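Local structure of malonyl CoA-ACP transacylase (Xanthomonas oryzae pv. oryzae, 3K89) at residues Ala67-Gly72 with Leu107-Gly112; Ala71-Trp76 with Glu97-Val102; Ala113-Leu118 with Leu221-Pro226. The protein probably transfers the malonyl group from malonyl-CoA to holo acyl carrier protein, releasing CoA. All coordinates share one frame; numbering follows the deposited sequence.

Contact 1: residues Ala67-Gly72 with Leu107-Gly112; sequences ALLAAG and LSLHDG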
loop_
_atom_site.group_PDB
_atom_site.type_symbol
_atom_site.label_atom_id
_atom_site.label_comp_id
_atom_site.label_asym_id
_atom_site.label_seq_id
_atom_site.Cartn_x
_atom_site.Cartn_y
_atom_site.Cartn_z
ATOM N N ALA A 67 11.543 1.795 0.610
ATOM C CA ALA A 67 11.659 1.996 2.051
ATOM C C ALA A 67 10.510 1.335 2.833
ATOM O O ALA A 67 10.754 0.665 3.841
ATOM C CB ALA A 67 11.749 3.485 2.363
ATOM N N LEU A 68 9.277 1.504 2.350
ATOM C CA LEU A 68 8.119 0.888 2.978
ATOM C C LEU A 68 8.058 -0.609 2.753
ATOM O O LEU A 68 7.561 -1.347 3.606
ATOM C CB LEU A 68 6.833 1.511 2.450
ATOM C CG LEU A 68 6.552 2.885 3.051
ATOM C CD1 LEU A 68 5.325 3.438 2.360
ATOM C CD2 LEU A 68 6.338 2.773 4.559
ATOM N N LEU A 69 8.542 -1.063 1.603
ATOM C CA LEU A 69 8.643 -2.502 1.364
ATOM C C LEU A 69 9.624 -3.160 2.344
ATOM O O LEU A 69 9.313 -4.190 2.950
ATOM C CB LEU A 69 9.009 -2.795 -0.088
ATOM C CG LEU A 69 8.908 -4.287 -0.429
ATOM C CD1 LEU A 69 8.200 -4.577 -1.758
ATOM C CD2 LEU A 69 10.286 -4.904 -0.394
ATOM N N ALA A 70 10.806 -2.563 2.482
ATOM C CA ALA A 70 11.786 -3.016 3.470
ATOM C C ALA A 70 11.183 -3.018 4.868
ATOM O O ALA A 70 11.309 -3.992 5.594
ATOM C CB ALA A 70 13.052 -2.148 3.410
ATOM N N ALA A 71 10.474 -1.950 5.213
ATOM C CA ALA A 71 9.890 -1.817 6.546
ATOM C C ALA A 71 8.862 -2.912 6.831
ATOM O O ALA A 71 8.892 -3.529 7.891
ATOM C CB ALA A 71 9.258 -0.426 6.684
ATOM N N GLY A 72 7.999 -3.194 5.864
ATOM C CA GLY A 72 6.981 -4.239 6.067
ATOM C C GLY A 72 7.605 -5.624 6.160
ATOM O O GLY A 72 7.199 -6.446 6.993
ATOM N N LEU A 107 8.354 -13.124 -4.548
ATOM C CA LEU A 107 9.546 -12.402 -4.952
ATOM C C LEU A 107 10.571 -12.396 -3.818
ATOM O O LEU A 107 10.200 -12.280 -2.649
ATOM C CB LEU A 107 9.203 -10.943 -5.262
ATOM C CG LEU A 107 8.389 -10.696 -6.538
ATOM C CD1 LEU A 107 7.985 -9.221 -6.551
ATOM C CD2 LEU A 107 9.177 -11.040 -7.789
ATOM N N SER A 108 11.852 -12.473 -4.158
ATOM C CA SER A 108 12.902 -12.198 -3.152
ATOM C C SER A 108 12.800 -10.749 -2.678
ATOM O O SER A 108 12.279 -9.889 -3.392
ATOM C CB SER A 108 14.291 -12.445 -3.745
ATOM O OG SER A 108 14.585 -11.471 -4.744
ATOM N N LEU A 109 13.324 -10.476 -1.481
ATOM C CA LEU A 109 13.343 -9.091 -0.988
ATOM C C LEU A 109 14.168 -8.187 -1.911
ATOM O O LEU A 109 13.764 -7.059 -2.227
ATOM C CB LEU A 109 13.850 -9.044 0.459
ATOM C CG LEU A 109 14.082 -7.650 1.058
ATOM C CD1 LEU A 109 12.818 -6.796 1.048
ATOM C CD2 LEU A 109 14.649 -7.839 2.471
ATOM N N HIS A 110 15.307 -8.699 -2.370
ATOM C CA HIS A 110 16.170 -7.970 -3.316
ATOM C C HIS A 110 15.374 -7.521 -4.559
ATOM O O HIS A 110 15.393 -6.336 -4.936
ATOM C CB HIS A 110 17.312 -8.887 -3.761
ATOM C CG HIS A 110 18.295 -8.234 -4.682
ATOM N ND1 HIS A 110 18.080 -8.110 -6.042
ATOM C CD2 HIS A 110 19.508 -7.680 -4.442
ATOM C CE1 HIS A 110 19.115 -7.501 -6.596
ATOM N NE2 HIS A 110 19.992 -7.227 -5.648
ATOM N N ASP A 111 14.715 -8.487 -5.193
ATOM C CA ASP A 111 13.928 -8.218 -6.405
ATOM C C ASP A 111 12.737 -7.312 -6.129
ATOM O O ASP A 111 12.425 -6.448 -6.934
ATOM C CB ASP A 111 13.439 -9.510 -7.037
ATOM C CG ASP A 111 14.530 -10.256 -7.777
ATOM O OD1 ASP A 111 15.639 -9.705 -7.973
ATOM O OD2 ASP A 111 14.252 -11.388 -8.190
ATOM N N GLY A 112 12.057 -7.521 -5.002
ATOM C CA GLY A 112 10.928 -6.674 -4.651
ATOM C C GLY A 112 11.340 -5.226 -4.501
ATOM O O GLY A 112 10.657 -4.313 -5.025
#
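Where Leu69 meets Leu109 the contact is made by branched methyls, and the one aromatic ring within the two segments, the imidazole of His110, takes no part; its CB is directed away from the partner helix. That ring has Asp111 OD1 at its edge and in its plane, joined by a weak hydrogen bond from His110 ND1 at 3.5 Å. The contact proper is tight. Leu69 CD2 sits 3.5 Å from Leu109 CD1, closer than carbons usually come, and the two side chains run past one another in opposite directions. Each leucine places CG anti to its own backbone N (chi1 -171° for Leu69 and 173° for Leu109), which swings the branch to the side of its carbonyl carbon. In Leu69 the second torsion, 135°, falls well away from a staggered position, consistent with a slightly strained fit at this short pair. Its other methyl, CD1, rests 4.1 Å from Gly112 O. Gly112 carries no side chain, and the leucine lies directly against helical backbone, with the CA atoms of Leu69 and Gly112 at 7.7 Å. The second helix starts after Ser108, an N-cap whose OG accepts a 3.0 Å hydrogen bond from Asp111 N. Tyr98 and Thr99 of helix 95-103 touch Leu69, while Thr34 and Glu37 of helix 30-42 flank Leu109. This is buried leucine packing of one helix against the capped first turn of another, within the acyl transferase domain of a FabD enzyme; the side chain of Leu69 lies about 11 Å from that of Ser94, the predicted active-site serine.

Contact 2: residues Ala71-Trp76 with Glu97-Val102; sequences AGVAVW and EYTALV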
loop_
_atom_site.group_PDB
_atom_site.type_symbol
_atom_site.label_atom_id
_atom_site.label_comp_id
_atom_site.label_asym_id
_atom_site.label_seq_id
_atom_site.Cartn_x
_atom_site.Cartn_y
_atom_site.Cartn_z
ATOM N N ALA A 71 10.474 -1.950 5.213
ATOM C CA ALA A 71 9.890 -1.817 6.546
ATOM C C ALA A 71 8.862 -2.912 6.831
ATOM O O ALA A 71 8.892 -3.529 7.891
ATOM C CB ALA A 71 9.258 -0.426 6.684
ATOM N N GLY A 72 7.999 -3.194 5.864
ATOM C CA GLY A 72 6.981 -4.239 6.067
ATOM C C GLY A 72 7.605 -5.624 6.160
ATOM O O GLY A 72 7.199 -6.446 6.993
ATOM N N VAL A 73 8.563 -5.903 5.280
ATOM C CA VAL A 73 9.252 -7.170 5.321
ATOM C C VAL A 73 10.062 -7.308 6.622
ATOM O O VAL A 73 10.122 -8.416 7.179
ATOM C CB VAL A 73 10.104 -7.414 4.040
ATOM C CG1 VAL A 73 10.901 -8.713 4.148
ATOM C CG2 VAL A 73 9.183 -7.482 2.818
ATOM N N ALA A 74 10.655 -6.217 7.122
ATOM C CA ALA A 74 11.387 -6.294 8.411
ATOM C C ALA A 74 10.463 -6.731 9.558
ATOM O O ALA A 74 10.817 -7.620 10.347
ATOM C CB ALA A 74 12.074 -4.979 8.754
ATOM N N VAL A 75 9.276 -6.137 9.640
ATOM C CA VAL A 75 8.335 -6.513 10.698
ATOM C C VAL A 75 7.826 -7.956 10.481
ATOM O O VAL A 75 7.660 -8.712 11.442
ATOM C CB VAL A 75 7.180 -5.501 10.830
ATOM C CG1 VAL A 75 6.230 -5.927 11.989
ATOM C CG2 VAL A 75 7.764 -4.089 11.080
ATOM N N TRP A 76 7.604 -8.336 9.216
ATOM C CA TRP A 76 7.189 -9.695 8.863
ATOM C C TRP A 76 8.203 -10.716 9.381
ATOM O O TRP A 76 7.833 -11.715 10.006
ATOM C CB TRP A 76 7.071 -9.822 7.334
ATOM C CG TRP A 76 6.864 -11.247 6.859
ATOM C CD1 TRP A 76 7.780 -12.054 6.217
ATOM C CD2 TRP A 76 5.672 -12.018 6.997
ATOM N NE1 TRP A 76 7.205 -13.275 5.933
ATOM C CE2 TRP A 76 5.920 -13.284 6.403
ATOM C CE3 TRP A 76 4.409 -11.762 7.543
ATOM C CZ2 TRP A 76 4.958 -14.286 6.355
ATOM C CZ3 TRP A 76 3.449 -12.766 7.498
ATOM C CH2 TRP A 76 3.731 -14.016 6.904
ATOM N N GLU A 97 0.910 -4.291 -1.598
ATOM C CA GLU A 97 0.665 -5.558 -2.292
ATOM C C GLU A 97 1.996 -6.224 -2.669
ATOM O O GLU A 97 2.120 -7.458 -2.670
ATOM C CB GLU A 97 -0.190 -5.280 -3.528
ATOM C CG GLU A 97 -0.686 -6.500 -4.288
ATOM C CD GLU A 97 -1.907 -6.151 -5.116
ATOM O OE1 GLU A 97 -2.810 -5.477 -4.578
ATOM O OE2 GLU A 97 -1.972 -6.546 -6.301
ATOM N N TYR A 98 2.999 -5.409 -2.998
ATOM C CA TYR A 98 4.324 -5.967 -3.292
ATOM C C TYR A 98 4.996 -6.496 -2.036
ATOM O O TYR A 98 5.631 -7.559 -2.048
ATOM C CB TYR A 98 5.186 -4.874 -3.949
ATOM C CG TYR A 98 4.689 -4.532 -5.338
ATOM C CD1 TYR A 98 3.644 -3.607 -5.538
ATOM C CD2 TYR A 98 5.298 -5.100 -6.454
ATOM C CE1 TYR A 98 3.175 -3.317 -6.815
ATOM C CE2 TYR A 98 4.852 -4.811 -7.728
ATOM C CZ TYR A 98 3.799 -3.920 -7.902
ATOM O OH TYR A 98 3.377 -3.652 -9.171
ATOM N N THR A 99 4.843 -5.761 -0.941
ATOM C CA THR A 99 5.345 -6.240 0.343
ATOM C C THR A 99 4.720 -7.605 0.652
ATOM O O THR A 99 5.431 -8.516 1.086
ATOM C CB THR A 99 5.037 -5.233 1.449
ATOM O OG1 THR A 99 5.335 -3.901 0.972
ATOM C CG2 THR A 99 5.888 -5.527 2.678
ATOM N N ALA A 100 3.414 -7.742 0.419
ATOM C CA ALA A 100 2.696 -9.011 0.647
ATOM C C ALA A 100 3.280 -10.139 -0.204
ATOM O O ALA A 100 3.453 -11.262 0.281
ATOM C CB ALA A 100 1.227 -8.840 0.373
ATOM N N LEU A 101 3.607 -9.829 -1.458
ATOM C CA LEU A 101 4.161 -10.839 -2.354
ATOM C C LEU A 101 5.556 -11.282 -1.903
ATOM O O LEU A 101 5.907 -12.459 -2.055
ATOM C CB LEU A 101 4.158 -10.358 -3.808
ATOM C CG LEU A 101 2.742 -10.281 -4.384
ATOM C CD1 LEU A 101 2.741 -9.412 -5.640
ATOM C CD2 LEU A 101 2.191 -11.664 -4.723
ATOM N N VAL A 102 6.327 -10.361 -1.321
ATOM C CA VAL A 102 7.623 -10.734 -0.758
ATOM C C VAL A 102 7.392 -11.615 0.473
ATOM O O VAL A 102 8.011 -12.688 0.599
ATOM C CB VAL A 102 8.524 -9.506 -0.448
ATOM C CG1 VAL A 102 9.853 -9.920 0.203
ATOM C CG2 VAL A 102 8.826 -8.764 -1.742
#
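Val73 reaches from helix 61-81 toward Thr99 and Val102, and its branch shows how a single methyl can serve two neighbours. From CB, which points at helix 95-103, CG1 stands anti to the backbone N (chi1 176°) and packs on Leu109, leaving CG2 beside that nitrogen and directed into the interface. CG2 then does the work across the contact: Val102 CG1 lies 3.6 Å from it, with Val102 CB close behind. Thr99 CG2 is 3.8 Å from the same Val73 CG2. The two valines cross at about a right angle, and the Val73 methyl abuts the branching end of its partner; Val73 and Thr99 instead slide past each other in opposite directions. Thr99 meets the first helix through its methyl. With chi1 at -44° its OG1 is beside the backbone N, and CG2, anti to that nitrogen, is aimed across the gap. Besides Val73 CG2, the methyl touches backbone, lying 3.8 Å from Gly72 CA and equally far from Val73 N. Gly72 contributes no side chain at this point, and the CA atoms of Gly72 and Thr99 approach to 6.3 Å. The short segments have axes 9.4 Å apart at their closest, crossing at -38°, and no hydrogen bond joins them. All four touching residues are buried. Thr99 also touches residues of what is probably the GxSxG nucleophile elbow, the turn from strand 86-92 into helix 95-103. Around the pair, Thr34 of helix 30-42 and Leu109 of helix 109-126 close over Val73, Leu249 of helix 242-254 packs on Tyr98 and Leu101, and Trp76 meets Phe8 of strand 6-10 with the ring planes nearly perpendicular.

Contact 3: residues Ala113-Leu118 with Leu221-Pro226; sequences AHLVRL and LSWHAP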
loop_
_atom_site.group_PDB
_atom_site.type_symbol
_atom_site.label_atom_id
_atom_site.label_comp_id
_atom_site.label_asym_id
_atom_site.label_seq_id
_atom_site.Cartn_x
_atom_site.Cartn_y
_atom_site.Cartn_z
ATOM N N ALA A 113 12.459 -5.015 -3.805
ATOM C CA ALA A 113 12.964 -3.661 -3.558
ATOM C C ALA A 113 13.370 -3.011 -4.872
ATOM O O ALA A 113 13.068 -1.837 -5.098
ATOM C CB ALA A 113 14.142 -3.695 -2.575
ATOM N N HIS A 114 14.040 -3.777 -5.735
ATOM C CA HIS A 114 14.414 -3.259 -7.064
ATOM C C HIS A 114 13.158 -2.902 -7.867
ATOM O O HIS A 114 13.059 -1.811 -8.465
ATOM C CB HIS A 114 15.257 -4.296 -7.809
ATOM C CG HIS A 114 15.525 -3.944 -9.240
ATOM N ND1 HIS A 114 16.249 -2.829 -9.608
ATOM C CD2 HIS A 114 15.190 -4.573 -10.390
ATOM C CE1 HIS A 114 16.335 -2.779 -10.925
ATOM N NE2 HIS A 114 15.703 -3.828 -11.423
ATOM N N LEU A 115 12.186 -3.806 -7.850
ATOM C CA LEU A 115 10.996 -3.637 -8.651
ATOM C C LEU A 115 10.195 -2.391 -8.257
ATOM O O LEU A 115 9.691 -1.688 -9.122
ATOM C CB LEU A 115 10.121 -4.889 -8.557
ATOM C CG LEU A 115 8.823 -4.901 -9.376
ATOM C CD1 LEU A 115 9.092 -4.702 -10.869
ATOM C CD2 LEU A 115 8.047 -6.198 -9.127
ATOM N N VAL A 116 10.054 -2.144 -6.959
ATOM C CA VAL A 116 9.247 -0.995 -6.540
ATOM C C VAL A 116 9.992 0.331 -6.646
ATOM O O VAL A 116 9.356 1.378 -6.790
ATOM C CB VAL A 116 8.560 -1.193 -5.167
ATOM C CG1 VAL A 116 7.697 -2.465 -5.188
ATOM C CG2 VAL A 116 9.601 -1.216 -4.027
ATOM N N ARG A 117 11.327 0.302 -6.595
ATOM C CA ARG A 117 12.086 1.498 -6.992
ATOM C C ARG A 117 11.750 1.840 -8.456
ATOM O O ARG A 117 11.451 3.007 -8.769
ATOM C CB ARG A 117 13.599 1.297 -6.798
ATOM C CG ARG A 117 14.450 2.477 -7.335
ATOM C CD ARG A 117 14.987 3.333 -6.228
ATOM N NE ARG A 117 15.588 4.586 -6.717
ATOM C CZ ARG A 117 16.890 4.782 -6.938
ATOM N NH1 ARG A 117 17.776 3.814 -6.734
ATOM N NH2 ARG A 117 17.306 5.976 -7.374
ATOM N N LEU A 118 11.757 0.831 -9.328
ATOM C CA LEU A 118 11.374 1.021 -10.736
ATOM C C LEU A 118 9.926 1.474 -10.847
ATOM O O LEU A 118 9.622 2.412 -11.589
ATOM C CB LEU A 118 11.592 -0.240 -11.571
ATOM C CG LEU A 118 13.031 -0.690 -11.803
ATOM C CD1 LEU A 118 13.023 -1.941 -12.663
ATOM C CD2 LEU A 118 13.870 0.420 -12.453
ATOM N N LEU A 221 12.063 -10.937 -13.947
ATOM C CA LEU A 221 12.317 -11.511 -12.617
ATOM C C LEU A 221 11.801 -12.935 -12.457
ATOM O O LEU A 221 10.955 -13.400 -13.214
ATOM C CB LEU A 221 11.677 -10.625 -11.539
ATOM C CG LEU A 221 12.026 -9.127 -11.563
ATOM C CD1 LEU A 221 11.154 -8.367 -10.557
ATOM C CD2 LEU A 221 13.511 -8.817 -11.321
ATOM N N SER A 222 12.337 -13.610 -11.443
ATOM C CA SER A 222 11.888 -14.921 -11.019
ATOM C C SER A 222 10.676 -14.770 -10.091
ATOM O O SER A 222 10.738 -14.043 -9.091
ATOM C CB SER A 222 13.043 -15.619 -10.286
ATOM O OG SER A 222 12.652 -16.893 -9.823
ATOM N N TRP A 223 9.585 -15.439 -10.448
ATOM C CA TRP A 223 8.335 -15.448 -9.685
ATOM C C TRP A 223 8.127 -16.840 -9.141
ATOM O O TRP A 223 8.231 -17.830 -9.872
ATOM C CB TRP A 223 7.153 -14.995 -10.568
ATOM C CG TRP A 223 7.292 -13.539 -10.921
ATOM C CD1 TRP A 223 8.181 -12.999 -11.805
ATOM C CD2 TRP A 223 6.581 -12.436 -10.341
ATOM N NE1 TRP A 223 8.057 -11.629 -11.827
ATOM C CE2 TRP A 223 7.093 -11.258 -10.927
ATOM C CE3 TRP A 223 5.556 -12.327 -9.388
ATOM C CZ2 TRP A 223 6.613 -9.978 -10.597
ATOM C CZ3 TRP A 223 5.080 -11.048 -9.052
ATOM C CH2 TRP A 223 5.615 -9.898 -9.657
ATOM N N HIS A 224 7.867 -16.918 -7.840
ATOM C CA HIS A 224 7.653 -18.183 -7.152
ATOM C C HIS A 224 6.204 -18.350 -6.718
ATOM O O HIS A 224 5.458 -17.359 -6.576
ATOM C CB HIS A 224 8.584 -18.250 -5.939
ATOM C CG HIS A 224 10.014 -17.981 -6.277
ATOM N ND1 HIS A 224 10.823 -18.920 -6.885
ATOM C CD2 HIS A 224 10.777 -16.874 -6.127
ATOM C CE1 HIS A 224 12.022 -18.407 -7.082
ATOM N NE2 HIS A 224 12.020 -17.161 -6.640
ATOM N N ALA A 225 5.799 -19.601 -6.495
ATOM C CA ALA A 225 4.450 -19.898 -6.011
ATOM C C ALA A 225 4.247 -19.280 -4.615
ATOM O O ALA A 225 5.146 -19.359 -3.767
ATOM C CB ALA A 225 4.232 -21.403 -5.964
ATOM N N PRO A 226 3.101 -18.613 -4.388
ATOM C CA PRO A 226 2.930 -18.012 -3.058
ATOM C C PRO A 226 2.714 -19.064 -1.971
ATOM O O PRO A 226 1.972 -20.029 -2.172
ATOM C CB PRO A 226 1.680 -17.135 -3.208
ATOM C CG PRO A 226 0.936 -17.723 -4.376
ATOM C CD PRO A 226 2.006 -18.257 -5.304
#
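Leu115 against Leu221 and Trp223 is a small apolar helix-to-loop contact, partly buried, which joins helix 109-126 to the irregular chain that follows helix 208-219. All the touching atoms are carbon, and no hydrogen bond crosses. Leu115 carries its CG anti to the backbone N (chi1 -179°), extending the side chain toward the loop. There Leu221 CD1 settles against two of its atoms at once, 4.1 Å from Leu115 CD2 and 4.1 Å from Leu115 CB, as the two side chains cross obliquely. With CG of Leu221 anti to the carbonyl carbon (chi1 -53°), CD1 comes to the helix. The same Leu115 CD2 also comes to 4.3 Å from Trp223 CZ2, on the six-membered part of the indole, meeting the ring at a slant. One leucine methyl is therefore shared by a leucine and a tryptophan two residues apart in an extended loop. The indole has further partners to hold it: Trp223 NE1 is hydrogen-bonded to Met218 O, and Arg246 makes a cation-pi interaction with the ring. On the helix itself, Leu118 CG lies over one face of the His114 ring, 3.9 Å above its plane and offset toward the rim. The spot is removed from the predicted active-site residues and serves as plain packing. Leu214, Ala217 and Met218 of helix 208-219 close around Leu115, Tyr98 of helix 95-103 touches it as well, and the loop is tied by backbone hydrogen bonds between His224 and Val106, in the connection leading from helix 95-103 to helix 109-126.

Contacts 1 and 2 belong to the buried core and both start from helix 61-81, sharing Ala71 and Gly72; their centres are 6 Å apart. Contact 3, reached along helix 109-126 from contact 1, is only partly buried, and its loop runs on to exposed residues. All three are apolar across the interface, but the closest carbon pairs of contacts 1 and 2 are shorter than any in contact 3, and each of those two also sets a methyl against a glycine; contact 3 adds an indole, itself held by Met218 O and Arg246. Leu107 bridges contacts 1 and 3 by packing on Leu115 and Trp223, and Tyr98 ties contact 2 to Leu69, Leu115 and Val116.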